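N-acetyl-L-2,4-diaminobutyric acid deacetylase (Ruegeria pomeroyi, PDB 6TWL) probably removes the acetyl group from N-acetyl-L-2,4-diaminobutyric acid, a zinc-dependent hydrolytic step in the breakdown of ectoine. Local coordinates at residues H19-L24 with M37-V42; T50-G55 with P135-A140. One frame throughout, in Å; residues are numbered along the deposited sequence.

Interaction 1 of 2, residues H19-L24 with M37-V42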
loop_
_atom_site.group_PDB
_atom_site.type_symbol
_atom_site.label_atom_id
_atom_site.label_comp_id
_atom_site.label_asym_id
_atom_site.label_seq_id
_atom_site.Cartn_x
_atom_site.Cartn_y
_atom_site.Cartn_z
ATOM N N HIS A 19 -18.903 12.587 -4.056
ATOM C CA HIS A 19 -17.637 13.074 -3.523
ATOM C C HIS A 19 -17.921 13.847 -2.243
ATOM O O HIS A 19 -18.713 14.794 -2.252
ATOM C CB HIS A 19 -16.914 13.960 -4.536
ATOM C CG HIS A 19 -16.712 13.315 -5.871
ATOM N ND1 HIS A 19 -15.936 12.189 -6.043
ATOM C CD2 HIS A 19 -17.177 13.642 -7.101
ATOM C CE1 HIS A 19 -15.935 11.848 -7.319
ATOM N NE2 HIS A 19 -16.681 12.714 -7.982
ATOM N N GLY A 20 -17.284 13.447 -1.157
ATOM C CA GLY A 20 -17.504 14.085 0.125
ATOM C C GLY A 20 -16.378 13.837 1.101
ATOM O O GLY A 20 -15.215 13.706 0.715
ATOM N N PHE A 21 -16.731 13.780 2.384
ATOM C CA PHE A 21 -15.751 13.632 3.447
ATOM C C PHE A 21 -16.309 12.761 4.562
ATOM O O PHE A 21 -17.522 12.585 4.700
ATOM C CB PHE A 21 -15.340 14.978 4.055
ATOM C CG PHE A 21 -14.893 15.997 3.052
ATOM C CD1 PHE A 21 -15.817 16.797 2.402
ATOM C CD2 PHE A 21 -13.549 16.176 2.783
ATOM C CE1 PHE A 21 -15.408 17.744 1.488
ATOM C CE2 PHE A 21 -13.133 17.123 1.869
ATOM C CZ PHE A 21 -14.064 17.908 1.221
ATOM N N LEU A 22 -15.393 12.210 5.357
ATOM C CA LEU A 22 -15.706 11.725 6.693
ATOM C C LEU A 22 -15.329 12.815 7.688
ATOM O O LEU A 22 -14.198 13.310 7.671
ATOM C CB LEU A 22 -14.948 10.433 7.005
ATOM C CG LEU A 22 -15.106 9.242 6.059
ATOM C CD1 LEU A 22 -14.005 8.224 6.310
ATOM C CD2 LEU A 22 -16.475 8.602 6.225
ATOM N N LYS A 23 -16.274 13.195 8.543
ATOM C CA LYS A 23 -16.116 14.337 9.433
ATOM C C LYS A 23 -16.375 13.918 10.875
ATOM O O LYS A 23 -17.351 13.213 11.152
ATOM C CB LYS A 23 -17.071 15.465 9.021
ATOM C CG LYS A 23 -17.164 16.614 10.009
ATOM C CD LYS A 23 -18.075 17.719 9.490
ATOM C CE LYS A 23 -19.497 17.212 9.287
ATOM N NZ LYS A 23 -20.378 18.232 8.649
ATOM N N LEU A 24 -15.488 14.326 11.784
ATOM C CA LEU A 24 -15.755 14.279 13.222
ATOM C C LEU A 24 -15.420 15.655 13.779
ATOM O O LEU A 24 -14.266 16.112 13.650
ATOM C CB LEU A 24 -14.980 13.179 13.961
ATOM C CG LEU A 24 -13.455 13.174 14.028
ATOM C CD1 LEU A 24 -12.945 12.399 15.245
ATOM C CD2 LEU A 24 -12.963 12.542 12.762
ATOM N N MET A 37 -11.495 16.344 8.289
ATOM C CA MET A 37 -12.250 15.916 7.119
ATOM C C MET A 37 -11.371 15.003 6.284
ATOM O O MET A 37 -10.323 15.430 5.791
ATOM C CB MET A 37 -12.708 17.120 6.291
ATOM C CG MET A 37 -13.258 18.255 7.127
ATOM S SD MET A 37 -15.053 18.221 7.213
ATOM C CE MET A 37 -15.452 18.338 5.476
ATOM N N ILE A 38 -11.790 13.754 6.131
ATOM C CA ILE A 38 -11.097 12.788 5.290
ATOM C C ILE A 38 -11.839 12.730 3.946
ATOM O O ILE A 38 -12.999 12.307 3.924
ATOM C CB ILE A 38 -11.039 11.401 5.938
ATOM C CG1 ILE A 38 -10.577 11.518 7.390
ATOM C CG2 ILE A 38 -10.116 10.485 5.153
ATOM C CD1 ILE A 38 -10.481 10.186 8.100
ATOM N N PRO A 39 -11.214 13.147 2.850
ATOM C CA PRO A 39 -11.900 13.069 1.553
ATOM C C PRO A 39 -12.179 11.627 1.168
ATOM O O PRO A 39 -11.376 10.726 1.422
ATOM C CB PRO A 39 -10.907 13.726 0.586
ATOM C CG PRO A 39 -9.986 14.533 1.458
ATOM C CD PRO A 39 -9.887 13.765 2.740
ATOM N N LEU A 40 -13.333 11.413 0.546
ATOM C CA LEU A 40 -13.676 10.087 0.063
ATOM C C LEU A 40 -14.690 10.218 -1.060
ATOM O O LEU A 40 -15.472 11.172 -1.105
ATOM C CB LEU A 40 -14.220 9.196 1.187
ATOM C CG LEU A 40 -15.732 9.147 1.428
ATOM C CD1 LEU A 40 -16.087 8.017 2.376
ATOM C CD2 LEU A 40 -16.233 10.463 1.977
ATOM N N THR A 41 -14.647 9.257 -1.973
ATOM C CA THR A 41 -15.621 9.128 -3.041
ATOM C C THR A 41 -16.298 7.770 -2.918
ATOM O O THR A 41 -15.637 6.757 -2.669
ATOM C CB THR A 41 -14.959 9.273 -4.418
ATOM O OG1 THR A 41 -14.545 10.632 -4.613
ATOM C CG2 THR A 41 -15.922 8.875 -5.528
ATOM N N VAL A 42 -17.620 7.753 -3.063
ATOM C CA VAL A 42 -18.387 6.517 -3.106
ATOM C C VAL A 42 -19.117 6.460 -4.438
ATOM O O VAL A 42 -19.815 7.410 -4.812
ATOM C CB VAL A 42 -19.376 6.407 -1.931
ATOM C CG1 VAL A 42 -20.227 5.154 -2.078
ATOM C CG2 VAL A 42 -18.626 6.387 -0.609
#
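The beta hairpin of strands 16-24 and 36-45 is laced together here by two antiparallel hydrogen-bonded pairs, Gly20 with Leu40 and Leu22 with Ile38. Gly20 N reaches Leu40 O at 2.9 Å, nearly along the C=O axis, while Leu22 N gives to Ile38 O at 2.8 Å. Side chains alternate between the two faces of the hairpin. On one face Phe21 is the centrepiece. Its ring takes the methyl of Met37 over one face: CE sits 3.7 Å from the Phe21 ring centroid, a CH-pi contact displaced toward the rim. The Met37 chain bends at both chi2 and chi3 to bring that methyl round, and its sulfur meets the Lys23 methylenes, with SD 3.8 Å from Lys23 CD. Pro39 completes the patch, its CG 4.1 Å from Phe21 CE2. An alanine in place of Phe21 would probably leave the Met37 methyl without its aromatic seat and free to turn. Further along the same face, His19 and Thr41 lie side by side, and a hydrogen bond joins His19 ND1 to Thr41 OG1 at the ring edge, in the ring plane; its 2.5 Å is so short that the exact value is doubtful. The other face is aliphatic. Leu40, with a chi1 of 92° well off a staggered value, runs CD2 along the backbone beside Gly20 to within 3.4 Å of Phe21 N, and its CD1 meets Leu22 CD2, the two side chains crossing at about a right angle. That face packs on helix 121-133, where Leu22 touches Tyr128 and Phe129 and Ile38 touches Ile125. Within the sheet, Phe21 and Lys23 pair outward with Thr9 and Ser7, and Thr41 bonds to Ile86 of strand 82-87 on the other flank.

Interaction 2 of 2, residues T50-G55 with P135-A140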
loop_
_atom_site.group_PDB
_atom_site.type_symbol
_atom_site.label_atom_id
_atom_site.label_comp_id
_atom_site.label_asym_id
_atom_site.label_seq_id
_atom_site.Cartn_x
_atom_site.Cartn_y
_atom_site.Cartn_z
ATOM N N THR A 50 -18.340 -4.874 -2.581
ATOM C CA THR A 50 -17.839 -3.561 -2.197
ATOM C C THR A 50 -16.322 -3.607 -2.078
ATOM O O THR A 50 -15.774 -4.496 -1.417
ATOM C CB THR A 50 -18.460 -3.106 -0.873
ATOM O OG1 THR A 50 -19.797 -2.648 -1.103
ATOM C CG2 THR A 50 -17.643 -1.981 -0.255
ATOM N N ALA A 51 -15.650 -2.657 -2.719
ATOM C CA ALA A 51 -14.205 -2.521 -2.616
ATOM C C ALA A 51 -13.869 -1.306 -1.761
ATOM O O ALA A 51 -14.409 -0.217 -1.979
ATOM C CB ALA A 51 -13.565 -2.394 -3.999
ATOM N N LEU A 52 -12.990 -1.505 -0.782
ATOM C CA LEU A 52 -12.483 -0.435 0.071
ATOM C C LEU A 52 -11.049 -0.137 -0.358
ATOM O O LEU A 52 -10.145 -0.948 -0.131
ATOM C CB LEU A 52 -12.561 -0.845 1.541
ATOM C CG LEU A 52 -12.067 0.123 2.618
ATOM C CD1 LEU A 52 -12.682 1.499 2.449
ATOM C CD2 LEU A 52 -12.394 -0.432 3.987
ATOM N N LEU A 53 -10.841 1.020 -0.984
ATOM C CA LEU A 53 -9.563 1.375 -1.591
ATOM C C LEU A 53 -8.977 2.575 -0.857
ATOM O O LEU A 53 -9.572 3.658 -0.860
ATOM C CB LEU A 53 -9.745 1.678 -3.081
ATOM C CG LEU A 53 -10.796 0.815 -3.792
ATOM C CD1 LEU A 53 -11.254 1.452 -5.095
ATOM C CD2 LEU A 53 -10.254 -0.584 -4.038
ATOM N N THR A 54 -7.811 2.388 -0.233
ATOM C CA THR A 54 -7.148 3.447 0.519
ATOM C C THR A 54 -5.772 3.695 -0.090
ATOM O O THR A 54 -5.056 2.752 -0.448
ATOM C CB THR A 54 -7.036 3.100 2.024
ATOM O OG1 THR A 54 -6.387 1.832 2.198
ATOM C CG2 THR A 54 -8.421 2.998 2.635
ATOM N N GLY A 55 -5.416 4.969 -0.220
ATOM C CA GLY A 55 -4.294 5.366 -1.048
ATOM C C GLY A 55 -2.922 5.268 -0.422
ATOM O O GLY A 55 -2.019 4.655 -0.997
ATOM N N PRO A 135 -16.093 -4.056 7.879
ATOM C CA PRO A 135 -17.011 -5.206 7.842
ATOM C C PRO A 135 -17.837 -5.276 6.573
ATOM O O PRO A 135 -18.120 -6.378 6.086
ATOM C CB PRO A 135 -17.895 -4.978 9.075
ATOM C CG PRO A 135 -17.017 -4.242 10.017
ATOM C CD PRO A 135 -16.244 -3.295 9.136
ATOM N N MET A 136 -18.215 -4.132 6.005
ATOM C CA MET A 136 -19.042 -4.090 4.810
ATOM C C MET A 136 -18.222 -4.164 3.526
ATOM O O MET A 136 -18.764 -3.931 2.440
ATOM C CB MET A 136 -19.898 -2.819 4.814
ATOM C CG MET A 136 -19.101 -1.555 4.524
ATOM S SD MET A 136 -19.800 -0.043 5.217
ATOM C CE MET A 136 -21.474 -0.120 4.601
ATOM N N ALA A 137 -16.938 -4.497 3.623
ATOM C CA ALA A 137 -16.045 -4.544 2.474
ATOM C C ALA A 137 -15.761 -5.992 2.106
ATOM O O ALA A 137 -15.476 -6.817 2.980
ATOM C CB ALA A 137 -14.737 -3.804 2.762
ATOM N N ASP A 138 -15.848 -6.296 0.813
ATOM C CA ASP A 138 -15.516 -7.618 0.302
ATOM C C ASP A 138 -14.103 -7.688 -0.255
ATOM O O ASP A 138 -13.541 -8.785 -0.356
ATOM C CB ASP A 138 -16.517 -8.023 -0.784
ATOM C CG ASP A 138 -17.949 -8.014 -0.281
ATOM O OD1 ASP A 138 -18.261 -8.800 0.636
ATOM O OD2 ASP A 138 -18.758 -7.204 -0.783
ATOM N N LEU A 139 -13.525 -6.542 -0.599
ATOM C CA LEU A 139 -12.180 -6.452 -1.142
ATOM C C LEU A 139 -11.538 -5.174 -0.632
ATOM O O LEU A 139 -12.167 -4.112 -0.646
ATOM C CB LEU A 139 -12.207 -6.455 -2.670
ATOM C CG LEU A 139 -10.926 -6.015 -3.369
ATOM C CD1 LEU A 139 -9.855 -7.093 -3.303
ATOM C CD2 LEU A 139 -11.268 -5.648 -4.790
ATOM N N ALA A 140 -10.297 -5.280 -0.168
ATOM C CA ALA A 140 -9.515 -4.128 0.256
ATOM C C ALA A 140 -8.240 -4.064 -0.571
ATOM O O ALA A 140 -7.520 -5.061 -0.682
ATOM C CB ALA A 140 -9.180 -4.206 1.748
#
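Thr50, Leu52 and Leu139 carry the start of a parallel pairing between strands 50-54 and 139-142, inside the mixed sheet of the succinylglutamate desuccinylase/aspartoacylase catalytic domain, of the zinc-exopeptidase clan. Thr50 loses the most surface to the contact, and its backbone N and O are both held by the turn leading into the second strand and that strand's first residue. The carbonyl oxygen accepts two N-H groups in succession, from Asp138 N at 2.9 Å and from Leu139 N at 3.1 Å, the latter in the carbonyl plane. The Thr50 side chain lies against the turn: CB is 3.4 Å from Met136 O and CG2 follows close by, while OG1 is taken by Arg83 of the neighbouring strand 82-87. Leu52 continues the ladder with a nearly straight bond, its N reaching Leu139 O at 2.7 Å with an N-H...O angle of 169°. Leu52 CB rests 3.9 Å from Ala137 CB, and Tyr194 of helix 194-201 also touches Leu52. Leu139 goes to the opposite face of the sheet, where its CD2 lies 4.1 Å from Ala51 CB, and helix 218-234 packs there through Leu232 on Ala51 and Val231 on Leu139. Helices thus flank the sheet on both faces. The second strand leads on toward the active site: the side chain of Ala140 is about 10 Å from that of His144, a zinc ligand whose metal is absent from this model. At the opening of the pairing, Asp138 turns its carboxylate back beside its own N, and OD2 accepts Thr50 N at 3.0 Å through its anti lone pair.

Overall arrangement
Interactions 1 and 2 belong to one mixed sheet, their centres about 15 Å apart with no touch between them; strand 82-87 runs between strands 36-45 and 50-54, bonded to both. Interaction 1 is a local antiparallel hairpin toward one margin of the sheet, partly buried, with aromatic, sulfur and imidazole groups on its more exposed face and aliphatic side chains turned to a helix. Interaction 2 is a buried parallel pairing of segments about 80 residues apart, between helices on both faces. Both rest on backbone bonds; the added bond joins two side chains, His19 and Thr41, in the first, and the Asp138 carboxylate to the Thr50 backbone N in the second. Only the second leads toward the zinc site.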